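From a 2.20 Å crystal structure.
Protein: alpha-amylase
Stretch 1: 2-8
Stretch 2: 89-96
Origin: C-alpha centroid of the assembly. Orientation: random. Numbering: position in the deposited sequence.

Stretch 1 2-8: DHTFTIY
Stretch 2 (89-96) SFTISGDE

Residues His-3 to Tyr-8 form an extended strand, with phi between -96° and -130° and psi between 124° and 160°. The second stretch is strand from Ser-89 to Thr-91, then leaves the extended form: Ser-93 turns to -80/-26 and Gly-94 to 73/16, before Asp-95 returns to -61/160. Taking CA of His-3 to Ile-7 against CA of Phe-90 to Asp-95, the directions are 124° apart. The CA atoms of His-3 and Gly-94 lie 6.7 Å apart, those of Ile-7 and Phe-90 11.0 Å, so the backbones diverge toward Ile-7, and the side chains of Phe-5, Ile-7 and Phe-90 meet in the space between. No hydrogen bond crosses the contact.

Strand alternation points CA-to-CB of His-3, Phe-5 and Ile-7 toward the second stretch, while that of Thr-4 points away. Phe-5 (chi1 60°, p; chi2 -89°) meets Phe-90 (chi1 67°, p; chi2 -87°) in an offset edge-to-face pair, the edge of Phe-90 toward the face of Phe-5. Their centroids are 5.6 Å apart, their planes at 76°, and Phe-5 CE2 lies 3.7 Å from Phe-90 CZ. Phenylalanine suits both buried sites because two large apolar rings together bridge backbones too far apart to touch. Aliphatic groups extend the apolar patch: Ile-7 CD1 (chi1 t, chi2 t) is 4.5 Å from Phe-90 CE1, and Ile-92 CG1 (chi1 m, chi2 t) 4.5 Å from Phe-5 CE1.

His-3 (chi1 170°, t; chi2 70°) reaches the turn. His-3 CD2 packs 3.6 Å from Ile-92 CG2, while Gly-94 CA sits over one face of the His-3 ring, 3.6 Å from its centroid, in a CH-pi contact. At the ring edge, His-3 CE1 approaches Asp-95 O at 3.3 Å. The positive phi at Gly-94 favours glycine. Within the turn, Ser-93 OG (chi1 78°, p) accepts a hydrogen bond from Asp-95 N at 3.1 Å; Asp-95 has chi1 -75° (m).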

# COMPACT_ATOMS: atom_id res chain seq x y z
N ASP A 2 17.07 9.27 -5.01
CA ASP A 2 15.98 8.44 -4.49
C ASP A 2 14.76 8.44 -5.40
O ASP A 2 14.56 9.35 -6.21
CB ASP A 2 15.55 8.92 -3.10
CG ASP A 2 16.64 8.74 -2.06
OD1 ASP A 2 17.60 7.99 -2.35
OD2 ASP A 2 16.54 9.35 -0.97
N HIS A 3 13.95 7.40 -5.26
CA HIS A 3 12.69 7.31 -5.99
C HIS A 3 11.51 7.16 -5.03
O HIS A 3 11.51 6.29 -4.16
CB HIS A 3 12.72 6.13 -6.97
CG HIS A 3 11.39 5.83 -7.57
ND1 HIS A 3 10.79 6.66 -8.49
CD2 HIS A 3 10.53 4.81 -7.37
CE1 HIS A 3 9.62 6.15 -8.84
NE2 HIS A 3 9.44 5.03 -8.18
N THR A 4 10.51 8.01 -5.20
CA THR A 4 9.31 7.96 -4.36
C THR A 4 8.09 7.52 -5.18
O THR A 4 7.84 8.03 -6.27
CB THR A 4 9.02 9.33 -3.71
OG1 THR A 4 10.06 9.65 -2.78
CG2 THR A 4 7.70 9.29 -2.96
N PHE A 5 7.34 6.56 -4.65
CA PHE A 5 6.08 6.17 -5.27
C PHE A 5 4.95 6.29 -4.26
O PHE A 5 5.17 6.33 -3.06
CB PHE A 5 6.15 4.75 -5.83
CG PHE A 5 6.46 3.69 -4.81
CD1 PHE A 5 7.77 3.35 -4.52
CD2 PHE A 5 5.44 3.02 -4.15
CE1 PHE A 5 8.06 2.37 -3.59
CE2 PHE A 5 5.72 2.04 -3.21
CZ PHE A 5 7.03 1.71 -2.93
N THR A 6 3.73 6.38 -4.78
CA THR A 6 2.54 6.42 -3.95
C THR A 6 1.87 5.06 -3.99
O THR A 6 1.86 4.40 -5.03
CB THR A 6 1.56 7.51 -4.44
OG1 THR A 6 2.21 8.78 -4.44
CG2 THR A 6 0.33 7.57 -3.56
N ILE A 7 1.34 4.62 -2.86
CA ILE A 7 0.56 3.39 -2.87
C ILE A 7 -0.79 3.60 -2.17
O ILE A 7 -0.86 4.05 -1.03
CB ILE A 7 1.35 2.21 -2.23
CG1 ILE A 7 0.44 1.00 -2.04
CG2 ILE A 7 1.97 2.62 -0.91
CD1 ILE A 7 1.22 -0.30 -1.91
N TYR A 8 -1.85 3.29 -2.92
CA TYR A 8 -3.21 3.34 -2.41
C TYR A 8 -3.65 1.96 -1.94
O TYR A 8 -3.30 0.96 -2.56
CB TYR A 8 -4.19 3.82 -3.49
CG TYR A 8 -3.91 5.20 -4.06
CD1 TYR A 8 -3.38 6.21 -3.28
CD2 TYR A 8 -4.20 5.47 -5.39
CE1 TYR A 8 -3.14 7.47 -3.82
CE2 TYR A 8 -3.96 6.72 -5.93
CZ TYR A 8 -3.43 7.71 -5.14
OH TYR A 8 -3.19 8.96 -5.68
N SER A 89 3.03 -8.85 -3.70
CA SER A 89 4.24 -8.30 -4.28
C SER A 89 3.96 -7.42 -5.49
O SER A 89 2.90 -7.52 -6.12
CB SER A 89 5.21 -9.42 -4.69
OG SER A 89 4.70 -10.16 -5.77
N PHE A 90 4.92 -6.56 -5.80
CA PHE A 90 4.90 -5.77 -7.03
C PHE A 90 6.32 -5.37 -7.37
O PHE A 90 7.24 -5.59 -6.59
CB PHE A 90 4.01 -4.53 -6.89
CG PHE A 90 4.52 -3.49 -5.92
CD1 PHE A 90 4.19 -3.58 -4.57
CD2 PHE A 90 5.29 -2.42 -6.35
CE1 PHE A 90 4.65 -2.62 -3.67
CE2 PHE A 90 5.75 -1.46 -5.45
CZ PHE A 90 5.43 -1.56 -4.11
N THR A 91 6.49 -4.78 -8.55
CA THR A 91 7.80 -4.34 -8.98
C THR A 91 7.83 -2.82 -9.06
O THR A 91 6.93 -2.20 -9.60
CB THR A 91 8.17 -4.96 -10.34
OG1 THR A 91 8.14 -6.39 -10.24
CG2 THR A 91 9.56 -4.53 -10.78
N ILE A 92 8.87 -2.22 -8.48
CA ILE A 92 9.03 -0.78 -8.53
C ILE A 92 9.37 -0.34 -9.95
O ILE A 92 10.45 -0.65 -10.46
CB ILE A 92 10.12 -0.33 -7.55
CG1 ILE A 92 9.81 -0.86 -6.15
CG2 ILE A 92 10.26 1.19 -7.56
CD1 ILE A 92 10.99 -0.79 -5.20
N SER A 93 8.44 0.37 -10.59
CA SER A 93 8.58 0.75 -12.00
C SER A 93 9.48 1.96 -12.20
O SER A 93 10.07 2.13 -13.27
CB SER A 93 7.21 1.04 -12.61
OG SER A 93 6.73 2.32 -12.22
N GLY A 94 9.57 2.82 -11.19
CA GLY A 94 10.37 4.03 -11.32
C GLY A 94 9.71 5.06 -12.22
O GLY A 94 10.36 6.00 -12.67
N ASP A 95 8.41 4.90 -12.49
CA ASP A 95 7.69 5.87 -13.31
C ASP A 95 7.70 7.24 -12.63
O ASP A 95 7.94 7.34 -11.43
CB ASP A 95 6.24 5.43 -13.56
CG ASP A 95 6.13 4.31 -14.60
OD1 ASP A 95 7.06 4.16 -15.43
OD2 ASP A 95 5.11 3.58 -14.60
N GLU A 96 7.47 8.28 -13.42
CA GLU A 96 7.47 9.66 -12.95
C GLU A 96 6.58 9.85 -11.73
O GLU A 96 7.04 10.25 -10.66
CB GLU A 96 7.04 10.61 -14.07
CG GLU A 96 6.86 12.08 -13.67
CD GLU A 96 8.01 12.65 -12.85
OE1 GLU A 96 9.17 12.18 -12.99
OE2 GLU A 96 7.76 13.59 -12.06